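PDB 3GJA: CytC3 from Streptomyces, which probably catalyses nonheme-iron, 2-oxoglutarate-dependent chlorination of an amino acid carried by a partner protein, using a cupin-type beta-barrel fold. Local coordinates for residues I65-Y68 / D69-L72; P107-Q110 / G111-G114; H155-E158 / Q159-C162. One frame throughout, in Å; residues are numbered along the deposited sequence.

All three contacts are local, each made within eight consecutive residues, and they follow in series along the part of the chain related to phytanoyl-CoA dioxygenase. Interaction 1 lies in the connection between helices 62-65 and 75-82 and lines up against strand 98-108; interaction 2 is the turn at the end of that same strand. Their centres are 20 Å apart, though their nearest atoms come to about 6 Å. Interaction 3, in the loop between strands 147-152 and 163-165, has its centre 10 Å from that of interaction 2 and touches it through Lys108 NZ and Gly161 O, 3.0 Å apart, probably a hydrogen bond. Strand 98-108 is thus the shared element, tying helical connection and loops to the antiparallel sheet.

Interaction 1 of 3, residues I65-Y68 / D69-L72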
# COMPACT_ATOMS: atom_id res chain seq x y z
N ILE A 65 -15.58 -3.28 -2.51
CA ILE A 65 -15.84 -1.93 -3.00
C ILE A 65 -14.57 -1.13 -3.28
O ILE A 65 -14.54 -0.34 -4.22
CB ILE A 65 -16.73 -1.17 -2.00
CG1 ILE A 65 -18.01 -1.96 -1.78
CG2 ILE A 65 -17.07 0.22 -2.53
CD1 ILE A 65 -18.80 -2.22 -3.05
N SER A 66 -13.53 -1.32 -2.48
CA SER A 66 -12.28 -0.59 -2.70
C SER A 66 -11.24 -1.47 -3.39
O SER A 66 -10.06 -1.14 -3.43
CB SER A 66 -11.72 -0.08 -1.37
OG SER A 66 -12.57 0.92 -0.84
N ASN A 67 -11.71 -2.58 -3.94
CA ASN A 67 -10.86 -3.52 -4.66
C ASN A 67 -9.52 -3.88 -4.01
O ASN A 67 -8.44 -3.61 -4.55
CB ASN A 67 -10.63 -3.02 -6.09
CG ASN A 67 -11.65 -3.59 -7.06
OD1 ASN A 67 -11.84 -4.80 -7.11
ND2 ASN A 67 -12.30 -2.73 -7.83
N TYR A 68 -9.61 -4.51 -2.85
CA TYR A 68 -8.44 -4.96 -2.10
C TYR A 68 -7.77 -6.14 -2.79
O TYR A 68 -8.43 -7.00 -3.38
CB TYR A 68 -8.84 -5.43 -0.70
CG TYR A 68 -9.06 -4.35 0.34
CD1 TYR A 68 -9.51 -3.07 -0.02
CD2 TYR A 68 -8.87 -4.63 1.69
CE1 TYR A 68 -9.76 -2.10 0.95
CE2 TYR A 68 -9.11 -3.66 2.66
CZ TYR A 68 -9.55 -2.40 2.29
OH TYR A 68 -9.78 -1.46 3.25
N ASP A 69 -6.45 -6.16 -2.69
CA ASP A 69 -5.61 -7.23 -3.20
C ASP A 69 -5.82 -7.77 -4.62
O ASP A 69 -5.84 -8.99 -4.83
CB ASP A 69 -5.65 -8.39 -2.20
CG ASP A 69 -5.28 -7.94 -0.79
OD1 ASP A 69 -4.33 -7.13 -0.67
OD2 ASP A 69 -5.91 -8.40 0.18
N ARG A 70 -5.96 -6.88 -5.59
CA ARG A 70 -6.14 -7.30 -6.96
C ARG A 70 -4.81 -7.65 -7.61
O ARG A 70 -4.76 -8.11 -8.75
CB ARG A 70 -6.84 -6.22 -7.76
CG ARG A 70 -8.26 -6.02 -7.28
CD ARG A 70 -9.07 -7.28 -7.50
NE ARG A 70 -10.31 -6.91 -8.15
CZ ARG A 70 -10.66 -7.27 -9.38
NH1 ARG A 70 -9.87 -8.04 -10.10
NH2 ARG A 70 -11.78 -6.80 -9.89
N HIS A 71 -3.72 -7.44 -6.87
CA HIS A 71 -2.41 -7.79 -7.38
C HIS A 71 -2.31 -9.32 -7.38
O HIS A 71 -1.33 -9.90 -7.85
CB HIS A 71 -1.30 -7.20 -6.51
CG HIS A 71 -1.37 -7.62 -5.08
ND1 HIS A 71 -2.32 -7.15 -4.20
CD2 HIS A 71 -0.62 -8.51 -4.37
CE1 HIS A 71 -2.16 -7.72 -3.02
NE2 HIS A 71 -1.14 -8.55 -3.10
N LEU A 72 -3.33 -9.98 -6.84
CA LEU A 72 -3.36 -11.43 -6.80
C LEU A 72 -4.11 -12.04 -7.97
O LEU A 72 -4.19 -13.26 -8.10
CB LEU A 72 -3.95 -11.94 -5.47
CG LEU A 72 -3.06 -11.65 -4.26
CD1 LEU A 72 -3.68 -12.23 -3.01
CD2 LEU A 72 -1.67 -12.22 -4.48
O HOH W 1 -5.79 -4.24 -5.36
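Arg70 folds back along the chain to the amide of Asn67, three residues earlier. From CB the side chain leaves with CG beside the backbone N and anti to the carbonyl carbon (chi1 -66°), then bends at the next two torsions, and these bends carry it back along the chain. Arg70 CG passes 3.6 Å from Asn67 O, and Arg70 CD lies 3.7 Å from Asn67 OD1. Then comes the polar end: Arg70 NE donates to Asn67 OD1 over 2.8 Å, with an N-H...O angle of 158°. The oxygen lies near the guanidinium plane, at its edge, but the donor stands above the plane of the amide carbonyl, and the two flat groups are inclined by 58°. At the far tip, NH1 forms a salt bridge with Asp73.

A water links the backbone of Asn67 and Arg70, donating a hydrogen bond to Asn67 O at 2.8 Å and accepting one from Arg70 N at 2.7 Å. Asn67, with positive phi, is the C-prime residue of a Schellman motif ending helix 62-65, a place asparagine tolerates well, and its short amide offers an acceptor there. On the strand side Tyr68 packs on Arg102 and Glu104, while the carboxylate of Asp69 takes hydrogen bonds from Tyr56 OH and Ser103 N. Arginine suits its position because one flat group can serve both an amide and a carboxylate. NE meets the neutral amide and NH1 meets Asp73, so the aspartate probably offsets the charge of Arg70 and part of its crowding with nearby Arg51, while the amide oxygen chiefly fixes the direction of the guanidinium.

Interaction 2 of 3, residues P107-Q110 / G111-G114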
# COMPACT_ATOMS: atom_id res chain seq x y z
N PRO A 107 -9.82 6.13 -4.67
CA PRO A 107 -10.38 7.07 -5.64
C PRO A 107 -10.83 8.34 -4.92
O PRO A 107 -11.05 8.34 -3.71
CB PRO A 107 -11.58 6.31 -6.22
CG PRO A 107 -11.27 4.85 -5.91
CD PRO A 107 -10.69 4.95 -4.53
N LYS A 108 -10.94 9.43 -5.66
CA LYS A 108 -11.41 10.68 -5.09
C LYS A 108 -12.15 11.40 -6.21
O LYS A 108 -11.61 11.57 -7.30
CB LYS A 108 -10.25 11.54 -4.56
CG LYS A 108 -10.73 12.62 -3.61
CD LYS A 108 -9.68 12.92 -2.57
CE LYS A 108 -10.24 13.79 -1.46
NZ LYS A 108 -9.20 14.02 -0.42
N TYR A 109 -13.38 11.79 -5.94
CA TYR A 109 -14.21 12.44 -6.94
C TYR A 109 -14.67 13.81 -6.48
O TYR A 109 -14.64 14.11 -5.28
CB TYR A 109 -15.42 11.55 -7.24
CG TYR A 109 -15.03 10.16 -7.71
CD1 TYR A 109 -14.43 9.98 -8.95
CD2 TYR A 109 -15.22 9.04 -6.90
CE1 TYR A 109 -14.03 8.71 -9.39
CE2 TYR A 109 -14.83 7.76 -7.32
CZ TYR A 109 -14.22 7.61 -8.57
OH TYR A 109 -13.81 6.38 -9.03
N GLN A 110 -15.11 14.61 -7.43
CA GLN A 110 -15.60 15.96 -7.17
C GLN A 110 -16.64 15.92 -6.05
O GLN A 110 -17.54 15.08 -6.05
CB GLN A 110 -16.18 16.54 -8.46
CG GLN A 110 -16.62 18.00 -8.40
CD GLN A 110 -17.97 18.18 -7.75
OE1 GLN A 110 -18.88 17.37 -7.95
NE2 GLN A 110 -18.12 19.26 -6.98
N GLY A 111 -16.48 16.80 -5.07
CA GLY A 111 -17.41 16.84 -3.96
C GLY A 111 -16.87 16.19 -2.70
O GLY A 111 -17.28 16.54 -1.60
N ASP A 112 -15.95 15.24 -2.85
CA ASP A 112 -15.38 14.57 -1.70
C ASP A 112 -14.70 15.61 -0.83
O ASP A 112 -14.00 16.49 -1.31
CB ASP A 112 -14.37 13.49 -2.12
CG ASP A 112 -15.04 12.27 -2.76
OD1 ASP A 112 -16.29 12.22 -2.81
OD2 ASP A 112 -14.31 11.35 -3.20
N GLU A 113 -14.93 15.51 0.47
CA GLU A 113 -14.33 16.45 1.41
C GLU A 113 -12.94 15.95 1.75
O GLU A 113 -12.59 14.81 1.47
CB GLU A 113 -15.19 16.54 2.67
CG GLU A 113 -16.55 17.17 2.43
CD GLU A 113 -17.45 17.08 3.65
OE1 GLU A 113 -17.85 15.96 4.01
OE2 GLU A 113 -17.75 18.14 4.24
N GLY A 114 -12.13 16.82 2.35
CA GLY A 114 -10.80 16.40 2.71
C GLY A 114 -10.86 15.66 4.02
O GLY A 114 -11.92 15.16 4.42
O HOH W 2 -18.39 13.62 -3.90
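Asp112 reaches back across a type II beta turn, Tyr109 to Asp112, and takes the backbone N-H of Tyr109 on its carboxylate. The bond from Tyr109 N to Asp112 OD2 is 2.9 Å long and almost straight, 175° at the hydrogen, yet it meets the oxygen from above the carboxylate plane. Asp112 CG stands beside its own backbone N (chi1 -71°), which turns the acid over the turn. In return, Asp112 N donates to Tyr109 O at 3.0 Å, closing the turn, so the two residues hold each other by a pair of bonds running in opposite senses. Gly111 occupies the third position (i+2) of the turn with phi 103°, where a side chain would jam against the carbonyl oxygen of Gln110.

The close-packed side belongs to Lys108. The Lys108 and Asp112 side chains lie alongside one another and point opposite ways, Lys108 CG 3.8 Å from Asp112 OD2 and Lys108 CE 3.9 Å from Glu113 O. A long chain suits this place, since its methylenes lie against Asp112 and the Glu113 carbonyl while NZ is carried on to the carbonyl oxygens of Leu243 and Gly161.

The other side is looser and wetter. A water donates to both Gln110 O and Asp112 OD1, at 2.7 Å each, and so links the corner of the turn to the second carboxylate oxygen. Gln110 directs OE1 to Lys249, and Glu113 is exposed, its CB pointing away. The aspartate charge is therefore met by a peptide N-H and a water, while Lys108 NZ, 6.4 Å from Asp112 OD2, probably adds only a mild electrostatic pull.

Interaction 3 of 3, residues H155-E158 / Q159-C162; sequences HSTE and QNGC
The His155 ring and the Asn160 amide cross at about a right angle, their planes 74° apart, beside a type I beta turn running from Glu158 to Gly161. The CD2-NE2 part of the His155 ring lies obliquely beside the amide group, and NE2 is hydrogen-bonded to Asp251. With the imidazole replaced by the methyl of an alanine, Asp251 would probably lose this partner and a gap would open beside the Asn160 side chain.

Thr157 stands just ahead of the turn and crosses Asn160 obliquely. Thr157 OG1 sits between the backbone N and the carbonyl carbon (chi1 65°), and from there accepts a hydrogen bond from Asn160 N at 2.9 Å; threonine suits the place because a short hydroxyl can reach a peptide N-H three residues on. Asn160 CB packs 3.1 Å from Thr157 OG1. Gly161 N closes the turn on Glu158 O at 3.2 Å, and the backbone of Gly161, with phi 89°, favours glycine because a side chain would press on the preceding carbonyl.

Cys162, buried, turns back toward the first half of the loop: Cys162 N donates to Thr157 O at 2.8 Å, while Cys162 CB lies 3.3 Å from Ser156 OG and Cys162 SG rests 3.7 Å from Glu158 CA.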
# COMPACT_ATOMS: atom_id res chain seq x y z
N HIS A 155 -3.36 11.87 -12.12
CA HIS A 155 -2.58 12.90 -11.45
C HIS A 155 -3.23 13.19 -10.10
O HIS A 155 -4.45 13.11 -9.96
CB HIS A 155 -2.49 14.19 -12.29
CG HIS A 155 -3.81 14.88 -12.49
ND1 HIS A 155 -3.91 16.23 -12.74
CD2 HIS A 155 -5.08 14.40 -12.50
CE1 HIS A 155 -5.18 16.56 -12.90
NE2 HIS A 155 -5.91 15.46 -12.77
N SER A 156 -2.42 13.49 -9.09
CA SER A 156 -2.96 13.82 -7.78
C SER A 156 -2.55 15.26 -7.54
O SER A 156 -1.37 15.56 -7.33
CB SER A 156 -2.36 12.92 -6.70
OG SER A 156 -2.93 13.24 -5.44
N THR A 157 -3.53 16.15 -7.60
CA THR A 157 -3.30 17.58 -7.44
C THR A 157 -4.02 18.14 -6.23
O THR A 157 -4.77 17.43 -5.54
CB THR A 157 -3.81 18.34 -8.65
OG1 THR A 157 -5.24 18.19 -8.72
CG2 THR A 157 -3.18 17.80 -9.94
N GLU A 158 -3.79 19.42 -5.97
CA GLU A 158 -4.46 20.08 -4.86
C GLU A 158 -5.93 20.19 -5.21
O GLU A 158 -6.80 19.99 -4.35
CB GLU A 158 -3.87 21.46 -4.60
CG GLU A 158 -2.48 21.42 -4.00
CD GLU A 158 -2.00 22.79 -3.57
OE1 GLU A 158 -2.64 23.38 -2.67
OE2 GLU A 158 -1.00 23.27 -4.14
N GLN A 159 -6.22 20.49 -6.47
CA GLN A 159 -7.60 20.61 -6.92
C GLN A 159 -8.32 19.27 -6.81
O GLN A 159 -9.52 19.24 -6.56
CB GLN A 159 -7.64 21.12 -8.36
CG GLN A 159 -9.06 21.37 -8.85
CD GLN A 159 -9.12 22.17 -10.13
OE1 GLN A 159 -8.83 21.66 -11.22
NE2 GLN A 159 -9.48 23.45 -10.01
N ASN A 160 -7.56 18.19 -7.01
CA ASN A 160 -8.04 16.79 -6.95
C ASN A 160 -8.24 16.23 -5.55
O ASN A 160 -8.77 15.12 -5.41
CB ASN A 160 -7.02 15.86 -7.64
CG ASN A 160 -7.51 15.38 -8.95
OD1 ASN A 160 -8.68 15.57 -9.28
ND2 ASN A 160 -6.63 14.75 -9.72
N GLY A 161 -7.75 16.94 -4.55
CA GLY A 161 -7.86 16.47 -3.18
C GLY A 161 -6.66 15.61 -2.78
O GLY A 161 -6.82 14.57 -2.12
N CYS A 162 -5.47 16.04 -3.18
CA CYS A 162 -4.24 15.30 -2.87
C CYS A 162 -3.95 15.18 -1.38
O CYS A 162 -4.46 15.95 -0.57
CB CYS A 162 -3.03 15.95 -3.54
SG CYS A 162 -2.59 17.57 -2.82